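Long-range contacts in regulatory protein BlaR1 (Bacillus licheniformis, PDB 1NRF), which probably senses beta-lactam antibiotics at the cell surface through acylation of its extracellular penicillin-binding sensor domain, the part studied here, and signals to the cytoplasm: residues 25-30 against 247-252; 102-107 against 114-119; 31-36 against 230-235. All blocks are in the same frame, centred on the assembly; numbering follows the deposited sequence.

Contact 1. Residues 25-30 against 247-252; sequences STFFDK and ALSILD
Phe27 and Ile250 are the residues where the backbones of 25-30 and 247-252 come nearest, with their CA atoms 7.0 Å apart; the two short helical segments run roughly antiparallel, their axes at 145° and 9.8 Å apart at closest approach. In this penicillin-binding transpeptidase fold, the contact joins a helix near the N-terminus to the C-terminal helix 239-253. Both pack against the central sheet, over strands 33-41 and 225-234.

The contact is mainly apolar. Phe27 turns its CB toward the other helix, and its ring crosses the side chain of Ile250 obliquely. The inner part of the ring does the touching: Phe27 CG lies 3.7 Å from Ile250 CG1. CG1 of Ile250 is anti to its carbonyl carbon (chi1 -63°), and with chi2 extended the methyl CD1 is carried on toward helix 25-29. There CD1 meets Phe28 CE2 at 3.8 Å. These two side chains cross at about a right angle. Ile250 therefore sits against both phenylalanines, while Phe28 is buried and also packs on Ile232, Ile246 and Tyr50. Ile250 also packs on Phe37 of strand 33-41.

The other half of the contact is formed by Ser249. Its OG stands between the backbone N and the carbonyl carbon, which turns it back along its own helix. It is hydrogen-bonded there to Ile246 O, one turn earlier, so this hydroxyl has a partner although it lies close to an aromatic ring. The bent chain of Lys30 brings NZ to 4.1 Å from Ser249 OG, a loose approach at the exposed margin. Phe27 comes closer to the same oxygen: its CD1 is 3.0 Å from Ser249 OG.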
loop_
_atom_site.group_PDB
_atom_site.type_symbol
_atom_site.label_atom_id
_atom_site.label_comp_id
_atom_site.label_asym_id
_atom_site.label_seq_id
_atom_site.Cartn_x
_atom_site.Cartn_y
_atom_site.Cartn_z
ATOM N N SER A 25 -13.067 -13.657 10.379
ATOM C CA SER A 25 -13.801 -14.211 9.247
ATOM C C SER A 25 -15.065 -13.430 8.907
ATOM O O SER A 25 -15.265 -13.027 7.761
ATOM C CB SER A 25 -14.193 -15.664 9.535
ATOM O OG SER A 25 -13.056 -16.496 9.614
ATOM N N THR A 26 -15.917 -13.234 9.910
ATOM C CA THR A 26 -17.185 -12.528 9.738
ATOM C C THR A 26 -17.041 -11.151 9.083
ATOM O O THR A 26 -17.933 -10.703 8.357
ATOM C CB THR A 26 -17.919 -12.382 11.095
ATOM O OG1 THR A 26 -17.015 -11.861 12.080
ATOM C CG2 THR A 26 -18.445 -13.733 11.563
ATOM N N PHE A 27 -15.924 -10.479 9.343
ATOM C CA PHE A 27 -15.687 -9.173 8.749
ATOM C C PHE A 27 -15.399 -9.341 7.261
ATOM O O PHE A 27 -15.748 -8.484 6.452
ATOM C CB PHE A 27 -14.520 -8.473 9.446
ATOM C CG PHE A 27 -14.834 -8.031 10.842
ATOM C CD1 PHE A 27 -15.679 -6.948 11.066
ATOM C CD2 PHE A 27 -14.319 -8.715 11.934
ATOM C CE1 PHE A 27 -16.007 -6.557 12.360
ATOM C CE2 PHE A 27 -14.640 -8.333 13.228
ATOM C CZ PHE A 27 -15.486 -7.253 13.442
ATOM N N PHE A 28 -14.765 -10.453 6.907
ATOM C CA PHE A 28 -14.459 -10.746 5.511
ATOM C C PHE A 28 -15.714 -11.298 4.824
ATOM O O PHE A 28 -15.967 -11.020 3.650
ATOM C CB PHE A 28 -13.313 -11.762 5.426
ATOM C CG PHE A 28 -11.960 -11.184 5.761
ATOM C CD1 PHE A 28 -11.014 -10.964 4.759
ATOM C CD2 PHE A 28 -11.636 -10.841 7.074
ATOM C CE1 PHE A 28 -9.774 -10.414 5.054
ATOM C CE2 PHE A 28 -10.391 -10.285 7.379
ATOM C CZ PHE A 28 -9.462 -10.072 6.367
ATOM N N ASP A 29 -16.504 -12.065 5.573
ATOM C CA ASP A 29 -17.740 -12.657 5.063
ATOM C C ASP A 29 -18.711 -11.594 4.561
ATOM O O ASP A 29 -19.425 -11.813 3.584
ATOM C CB ASP A 29 -18.444 -13.457 6.166
ATOM C CG ASP A 29 -17.617 -14.618 6.677
ATOM O OD1 ASP A 29 -17.952 -15.140 7.763
ATOM O OD2 ASP A 29 -16.643 -15.015 6.001
ATOM N N LYS A 30 -18.745 -10.454 5.249
ATOM C CA LYS A 30 -19.646 -9.355 4.892
ATOM C C LYS A 30 -19.483 -8.880 3.455
ATOM O O LYS A 30 -20.413 -8.328 2.871
ATOM C CB LYS A 30 -19.454 -8.160 5.835
ATOM C CG LYS A 30 -19.838 -8.428 7.291
ATOM C CD LYS A 30 -20.335 -7.159 7.991
ATOM C CE LYS A 30 -19.258 -6.070 8.113
ATOM N NZ LYS A 30 -18.213 -6.363 9.147
ATOM N N ALA A 247 -10.634 -3.841 6.639
ATOM C CA ALA A 247 -9.584 -3.415 7.562
ATOM C C ALA A 247 -10.128 -2.404 8.562
ATOM O O ALA A 247 -9.823 -2.465 9.750
ATOM C CB ALA A 247 -8.423 -2.786 6.791
ATOM N N LEU A 248 -10.927 -1.474 8.055
ATOM C CA LEU A 248 -11.519 -0.412 8.858
ATOM C C LEU A 248 -12.523 -0.896 9.906
ATOM O O LEU A 248 -12.572 -0.363 11.009
ATOM C CB LEU A 248 -12.171 0.618 7.928
ATOM C CG LEU A 248 -11.514 2.000 7.841
ATOM C CD1 LEU A 248 -10.019 1.931 8.089
ATOM C CD2 LEU A 248 -11.819 2.584 6.475
ATOM N N SER A 249 -13.320 -1.902 9.570
ATOM C CA SER A 249 -14.280 -2.425 10.524
ATOM C C SER A 249 -13.486 -3.131 11.611
ATOM O O SER A 249 -13.770 -2.979 12.798
ATOM C CB SER A 249 -15.240 -3.407 9.855
ATOM O OG SER A 249 -14.581 -4.602 9.480
ATOM N N ILE A 250 -12.472 -3.893 11.208
ATOM C CA ILE A 250 -11.646 -4.593 12.188
ATOM C C ILE A 250 -10.903 -3.582 13.055
ATOM O O ILE A 250 -10.834 -3.742 14.265
ATOM C CB ILE A 250 -10.635 -5.547 11.508
ATOM C CG1 ILE A 250 -11.397 -6.631 10.742
ATOM C CG2 ILE A 250 -9.710 -6.178 12.554
ATOM C CD1 ILE A 250 -10.510 -7.608 10.007
ATOM N N LEU A 251 -10.364 -2.536 12.437
ATOM C CA LEU A 251 -9.644 -1.499 13.181
ATOM C C LEU A 251 -10.549 -0.844 14.213
ATOM O O LEU A 251 -10.124 -0.533 15.324
ATOM C CB LEU A 251 -9.118 -0.424 12.225
ATOM C CG LEU A 251 -7.614 -0.379 11.936
ATOM C CD1 LEU A 251 -7.089 -1.774 11.681
ATOM C CD2 LEU A 251 -7.354 0.531 10.734
ATOM N N ASP A 252 -11.799 -0.634 13.824
ATOM C CA ASP A 252 -12.794 -0.016 14.678
ATOM C C ASP A 252 -13.288 -1.004 15.730
ATOM O O ASP A 252 -13.853 -0.611 16.753
ATOM C CB ASP A 252 -13.956 0.484 13.815
ATOM C CG ASP A 252 -15.196 0.798 14.625
ATOM O OD1 ASP A 252 -16.019 -0.119 14.846
ATOM O OD2 ASP A 252 -15.338 1.964 15.049
#

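Contact 2. Residues 102-107 against 114-119; sequences QDLFSA and WYFQKL
Tyr115 and Phe116 meet Ala107 and Leu104 between two consecutive helices, 104-110 and 113-123, joined by a short turn in the helical part of the sensor domain, near the probable acylation site. The side chain of Phe116 is about 7 Å from that of Ser63, the probable acyl-ester serine, and touches Lys66.

Ala107 CB is the methyl that both rings touch. It lies over one face of the Tyr115 ring in a CH-pi contact, 3.9 Å from the ring centroid and 28° off the normal. The same methyl is 3.3 Å from Phe116 CE1. Tyr115 CG is anti to the backbone N (chi1 -179°), and its ring reaches across to the start of helix 104-110. Asp103 O stands above the rim of this ring, on the same face as Ala107 CB. That carbonyl also accepts the helical bond from Ala107 N. Gln102 CB closes on Tyr115 CD2 at 3.5 Å.

Tyr115 OH comes 3.3 Å from Leu104 N, but the angle is poor and no bond forms. The Tyr115 hydroxyl is hydrogen-bonded to Ser84 O instead, while Leu104 N bonds to Ser84 OG. Leu104 CD1 meets Phe116 CE2 at 4.0 Å, the two side chains crossing at about a right angle.

Around the pair, Leu104 and Phe116 pack on helix 66-76, which carries Lys66, and Leu104 also touches helix 177-187. On the Trp114 side the indole stacks on Tyr93, bonds through NE1 to Trp98 O, and packs against Met86 and Trp88 of the loops preceding helix 104-110.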
loop_
_atom_site.group_PDB
_atom_site.type_symbol
_atom_site.label_atom_id
_atom_site.label_comp_id
_atom_site.label_asym_id
_atom_site.label_seq_id
_atom_site.Cartn_x
_atom_site.Cartn_y
_atom_site.Cartn_z
ATOM N N GLN A 102 -2.809 15.470 -13.695
ATOM C CA GLN A 102 -2.577 14.855 -12.404
ATOM C C GLN A 102 -1.529 15.546 -11.564
ATOM O O GLN A 102 -0.770 16.393 -12.032
ATOM C CB GLN A 102 -2.200 13.383 -12.582
ATOM C CG GLN A 102 -3.323 12.535 -13.147
ATOM C CD GLN A 102 -4.494 12.386 -12.191
ATOM O OE1 GLN A 102 -5.601 12.029 -12.599
ATOM N NE2 GLN A 102 -4.253 12.646 -10.913
ATOM N N ASP A 103 -1.510 15.152 -10.302
ATOM C CA ASP A 103 -0.587 15.679 -9.317
ATOM C C ASP A 103 -0.137 14.456 -8.520
ATOM O O ASP A 103 -0.813 13.432 -8.553
ATOM C CB ASP A 103 -1.339 16.653 -8.417
ATOM C CG ASP A 103 -0.425 17.508 -7.598
ATOM O OD1 ASP A 103 -0.937 18.332 -6.817
ATOM O OD2 ASP A 103 0.805 17.363 -7.740
ATOM N N LEU A 104 0.997 14.538 -7.831
ATOM C CA LEU A 104 1.441 13.402 -7.021
ATOM C C LEU A 104 0.309 13.073 -6.056
ATOM O O LEU A 104 -0.110 11.924 -5.945
ATOM C CB LEU A 104 2.701 13.743 -6.217
ATOM C CG LEU A 104 3.076 12.744 -5.113
ATOM C CD1 LEU A 104 3.517 11.412 -5.725
ATOM C CD2 LEU A 104 4.187 13.338 -4.255
ATOM N N PHE A 105 -0.187 14.107 -5.380
ATOM C CA PHE A 105 -1.277 13.968 -4.419
ATOM C C PHE A 105 -2.605 13.530 -5.044
ATOM O O PHE A 105 -3.380 12.798 -4.413
ATOM C CB PHE A 105 -1.472 15.283 -3.664
ATOM C CG PHE A 105 -0.521 15.468 -2.520
ATOM C CD1 PHE A 105 0.843 15.239 -2.685
ATOM C CD2 PHE A 105 -0.986 15.871 -1.271
ATOM C CE1 PHE A 105 1.736 15.410 -1.620
ATOM C CE2 PHE A 105 -0.105 16.047 -0.200
ATOM C CZ PHE A 105 1.258 15.814 -0.375
ATOM N N SER A 106 -2.881 13.971 -6.272
ATOM C CA SER A 106 -4.126 13.567 -6.920
ATOM C C SER A 106 -4.005 12.148 -7.504
ATOM O O SER A 106 -4.967 11.373 -7.503
ATOM C CB SER A 106 -4.527 14.572 -8.015
ATOM O OG SER A 106 -3.667 14.536 -9.139
ATOM N N ALA A 107 -2.810 11.805 -7.976
ATOM C CA ALA A 107 -2.565 10.495 -8.564
ATOM C C ALA A 107 -2.700 9.381 -7.525
ATOM O O ALA A 107 -3.173 8.286 -7.838
ATOM C CB ALA A 107 -1.177 10.462 -9.206
ATOM N N TRP A 114 -1.301 5.829 -14.825
ATOM C CA TRP A 114 -0.396 6.394 -15.826
ATOM C C TRP A 114 0.627 7.364 -15.251
ATOM O O TRP A 114 1.749 7.452 -15.746
ATOM C CB TRP A 114 -1.169 7.064 -16.980
ATOM C CG TRP A 114 -1.972 8.308 -16.645
ATOM C CD1 TRP A 114 -3.327 8.391 -16.509
ATOM C CD2 TRP A 114 -1.473 9.647 -16.506
ATOM N NE1 TRP A 114 -3.703 9.694 -16.309
ATOM C CE2 TRP A 114 -2.586 10.486 -16.304
ATOM C CE3 TRP A 114 -0.191 10.219 -16.539
ATOM C CZ2 TRP A 114 -2.462 11.874 -16.136
ATOM C CZ3 TRP A 114 -0.066 11.603 -16.372
ATOM C CH2 TRP A 114 -1.199 12.412 -16.174
ATOM N N TYR A 115 0.250 8.070 -14.191
ATOM C CA TYR A 115 1.146 9.037 -13.553
ATOM C C TYR A 115 2.423 8.395 -13.011
ATOM O O TYR A 115 3.529 8.865 -13.276
ATOM C CB TYR A 115 0.414 9.754 -12.417
ATOM C CG TYR A 115 1.249 10.790 -11.701
ATOM C CD1 TYR A 115 2.227 10.414 -10.783
ATOM C CD2 TYR A 115 1.070 12.153 -11.958
ATOM C CE1 TYR A 115 3.002 11.370 -10.146
ATOM C CE2 TYR A 115 1.837 13.112 -11.325
ATOM C CZ TYR A 115 2.799 12.719 -10.423
ATOM O OH TYR A 115 3.557 13.674 -9.789
ATOM N N PHE A 116 2.264 7.327 -12.237
ATOM C CA PHE A 116 3.410 6.638 -11.660
ATOM C C PHE A 116 4.141 5.816 -12.711
ATOM O O PHE A 116 5.359 5.645 -12.638
ATOM C CB PHE A 116 2.966 5.763 -10.478
ATOM C CG PHE A 116 2.347 6.553 -9.354
ATOM C CD1 PHE A 116 0.994 6.905 -9.390
ATOM C CD2 PHE A 116 3.137 7.040 -8.310
ATOM C CE1 PHE A 116 0.444 7.738 -8.407
ATOM C CE2 PHE A 116 2.597 7.870 -7.326
ATOM C CZ PHE A 116 1.248 8.222 -7.376
ATOM N N GLN A 117 3.399 5.327 -13.698
ATOM C CA GLN A 117 3.987 4.548 -14.781
ATOM C C GLN A 117 4.978 5.405 -15.569
ATOM O O GLN A 117 6.118 5.001 -15.805
ATOM C CB GLN A 117 2.888 4.043 -15.715
ATOM C CG GLN A 117 2.685 2.539 -15.686
ATOM C CD GLN A 117 1.429 2.112 -16.421
ATOM O OE1 GLN A 117 1.269 0.944 -16.775
ATOM N NE2 GLN A 117 0.522 3.056 -16.640
ATOM N N LYS A 118 4.542 6.590 -15.976
ATOM C CA LYS A 118 5.413 7.470 -16.730
ATOM C C LYS A 118 6.509 7.973 -15.804
ATOM O O LYS A 118 7.509 8.539 -16.249
ATOM C CB LYS A 118 4.612 8.636 -17.326
ATOM C CG LYS A 118 3.482 8.180 -18.277
ATOM C CD LYS A 118 3.126 9.220 -19.363
ATOM C CE LYS A 118 2.505 10.500 -18.806
ATOM N NZ LYS A 118 2.089 11.460 -19.885
ATOM N N LEU A 119 6.316 7.741 -14.510
ATOM C CA LEU A 119 7.279 8.148 -13.492
ATOM C C LEU A 119 8.334 7.050 -13.389
ATOM O O LEU A 119 9.524 7.328 -13.244
ATOM C CB LEU A 119 6.559 8.321 -12.151
ATOM C CG LEU A 119 6.891 9.501 -11.229
ATOM C CD1 LEU A 119 6.900 10.803 -12.009
ATOM C CD2 LEU A 119 5.860 9.556 -10.109
#

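Contact 3. Residues 31-36 against 230-235; sequences FSASGG and VHIQGE
Gly35 and Ile232 approach most tightly where strands 33-41 and 225-234 pair antiparallel in the central sheet of the penicillin-binding fold, with CA atoms 4.1 Å apart. The short strand segments make an angle of 153°. Gly35 has no side chain, and its CA comes 2.9 Å from His231 O in a CA-H...O contact. The two hydrogen-bonded pairs lie on either side of this close point.

One is Ser34 with Gln233. Gln233 N gives a 2.7 Å bond to Ser34 O. In return Ser34 N bonds to Gln233 O at 3.0 Å. The other is Gly36 with His231. Gly36 N bonds to His231 O at 2.8 Å. The return bond from His231 N to Gly36 O is longer, 3.2 Å.

The pairing is looser toward Ser32 and Glu235. Ala33 faces Gly234 there, and beyond this pair the side chains of exposed Ser32 and Glu235 come no nearer than 4.4 Å, CB to CG. Ser32, with its positive phi (49°), is the C-prime residue of a Schellman motif ending helix 25-29, with Ala33 N turned to Phe28 O. On the apolar face Ala33 CB lies 4.3 Å from Ile232 CB.

The two faces have different neighbours. Ile232, and Val230 two residues before it, pack on helix 239-253. His231, Ser34 and Gln233 point to the other face, where Ser34 and Gln233 touch Glu54 of helix 52-56, and His231 stacks on Phe59 and meets Trp214 edge-to-face. Strand 211-220 flanks 225-234 on its other edge.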
loop_
_atom_site.group_PDB
_atom_site.type_symbol
_atom_site.label_atom_id
_atom_site.label_comp_id
_atom_site.label_asym_id
_atom_site.label_seq_id
_atom_site.Cartn_x
_atom_site.Cartn_y
_atom_site.Cartn_z
ATOM N N PHE A 31 -18.301 -9.099 2.891
ATOM C CA PHE A 31 -18.016 -8.684 1.524
ATOM C C PHE A 31 -17.798 -9.870 0.600
ATOM O O PHE A 31 -17.183 -9.737 -0.459
ATOM C CB PHE A 31 -16.797 -7.761 1.523
ATOM C CG PHE A 31 -17.038 -6.470 2.249
ATOM C CD1 PHE A 31 -17.628 -5.393 1.596
ATOM C CD2 PHE A 31 -16.762 -6.359 3.611
ATOM C CE1 PHE A 31 -17.949 -4.228 2.287
ATOM C CE2 PHE A 31 -17.079 -5.202 4.311
ATOM C CZ PHE A 31 -17.675 -4.132 3.647
ATOM N N SER A 32 -18.320 -11.025 1.006
ATOM C CA SER A 32 -18.193 -12.247 0.222
ATOM C C SER A 32 -16.738 -12.441 -0.183
ATOM O O SER A 32 -16.437 -12.858 -1.310
ATOM C CB SER A 32 -19.081 -12.173 -1.025
ATOM O OG SER A 32 -20.451 -12.160 -0.668
ATOM N N ALA A 33 -15.837 -12.146 0.748
ATOM C CA ALA A 33 -14.408 -12.261 0.490
ATOM C C ALA A 33 -13.657 -13.111 1.506
ATOM O O ALA A 33 -14.153 -13.400 2.598
ATOM C CB ALA A 33 -13.787 -10.869 0.442
ATOM N N SER A 34 -12.449 -13.504 1.122
ATOM C CA SER A 34 -11.564 -14.271 1.985
ATOM C C SER A 34 -10.223 -13.553 1.888
ATOM O O SER A 34 -9.929 -12.914 0.882
ATOM C CB SER A 34 -11.442 -15.732 1.509
ATOM O OG SER A 34 -10.585 -15.873 0.391
ATOM N N GLY A 35 -9.421 -13.634 2.937
ATOM C CA GLY A 35 -8.139 -12.960 2.912
ATOM C C GLY A 35 -7.450 -12.966 4.260
ATOM O O GLY A 35 -7.671 -13.857 5.085
ATOM N N GLY A 36 -6.613 -11.964 4.488
ATOM C CA GLY A 36 -5.896 -11.907 5.739
ATOM C C GLY A 36 -5.823 -10.528 6.343
ATOM O O GLY A 36 -6.169 -9.525 5.710
ATOM N N VAL A 230 -4.255 -5.601 4.870
ATOM C CA VAL A 230 -5.330 -6.536 4.616
ATOM C C VAL A 230 -5.266 -6.929 3.149
ATOM O O VAL A 230 -5.112 -6.064 2.283
ATOM C CB VAL A 230 -6.717 -5.896 4.877
ATOM C CG1 VAL A 230 -7.808 -6.737 4.246
ATOM C CG2 VAL A 230 -6.967 -5.772 6.367
ATOM N N HIS A 231 -5.349 -8.228 2.868
ATOM C CA HIS A 231 -5.369 -8.674 1.486
ATOM C C HIS A 231 -6.564 -9.584 1.323
ATOM O O HIS A 231 -6.764 -10.490 2.132
ATOM C CB HIS A 231 -4.094 -9.414 1.096
ATOM C CG HIS A 231 -4.120 -9.930 -0.312
ATOM N ND1 HIS A 231 -4.726 -11.121 -0.660
ATOM C CD2 HIS A 231 -3.694 -9.375 -1.470
ATOM C CE1 HIS A 231 -4.676 -11.271 -1.969
ATOM N NE2 HIS A 231 -4.056 -10.225 -2.484
ATOM N N ILE A 232 -7.350 -9.345 0.276
ATOM C CA ILE A 232 -8.553 -10.134 0.028
ATOM C C ILE A 232 -8.680 -10.723 -1.376
ATOM O O ILE A 232 -7.953 -10.362 -2.308
ATOM C CB ILE A 232 -9.822 -9.295 0.276
ATOM C CG1 ILE A 232 -9.899 -8.159 -0.749
ATOM C CG2 ILE A 232 -9.820 -8.734 1.691
ATOM C CD1 ILE A 232 -11.211 -7.384 -0.720
ATOM N N GLN A 233 -9.635 -11.633 -1.513
ATOM C CA GLN A 233 -9.922 -12.295 -2.780
ATOM C C GLN A 233 -11.398 -12.660 -2.736
ATOM O O GLN A 233 -11.843 -13.343 -1.808
ATOM C CB GLN A 233 -9.086 -13.575 -2.932
ATOM C CG GLN A 233 -7.624 -13.423 -2.560
ATOM C CD GLN A 233 -6.846 -14.721 -2.693
ATOM O OE1 GLN A 233 -5.703 -14.821 -2.242
ATOM N NE2 GLN A 233 -7.460 -15.722 -3.314
ATOM N N GLY A 234 -12.156 -12.204 -3.726
ATOM C CA GLY A 234 -13.575 -12.505 -3.758
ATOM C C GLY A 234 -14.189 -12.078 -5.072
ATOM O O GLY A 234 -13.469 -11.797 -6.030
ATOM N N GLU A 235 -15.516 -12.016 -5.122
ATOM C CA GLU A 235 -16.195 -11.614 -6.346
ATOM C C GLU A 235 -16.527 -10.120 -6.400
ATOM O O GLU A 235 -17.253 -9.676 -7.288
ATOM C CB GLU A 235 -17.472 -12.428 -6.526
ATOM C CG GLU A 235 -18.458 -12.309 -5.384
ATOM C CD GLU A 235 -19.845 -12.781 -5.780
ATOM O OE1 GLU A 235 -20.421 -12.193 -6.724
ATOM O OE2 GLU A 235 -20.357 -13.738 -5.152
#

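Overall arrangement
Contacts 1 and 3 form one region, with centres 10 Å apart. Helix 25-29 leads directly into strand 33-41, and strand 225-234 is followed by helix 239-253, so each helix packs beside the strand next to it in sequence. Phe28 CZ lies 3.4 Å from Gly36 O, and Ala247 CB packs on Val230 CG2. Contact 2 belongs to the helical side, with its centre 31 Å from that of contact 1 and 27 Å from that of contact 3. The probable acylation site at Ser63 lies between: it is about 11 Å from His231 of contact 3, side chain to side chain, and nearer to Phe116 of contact 2.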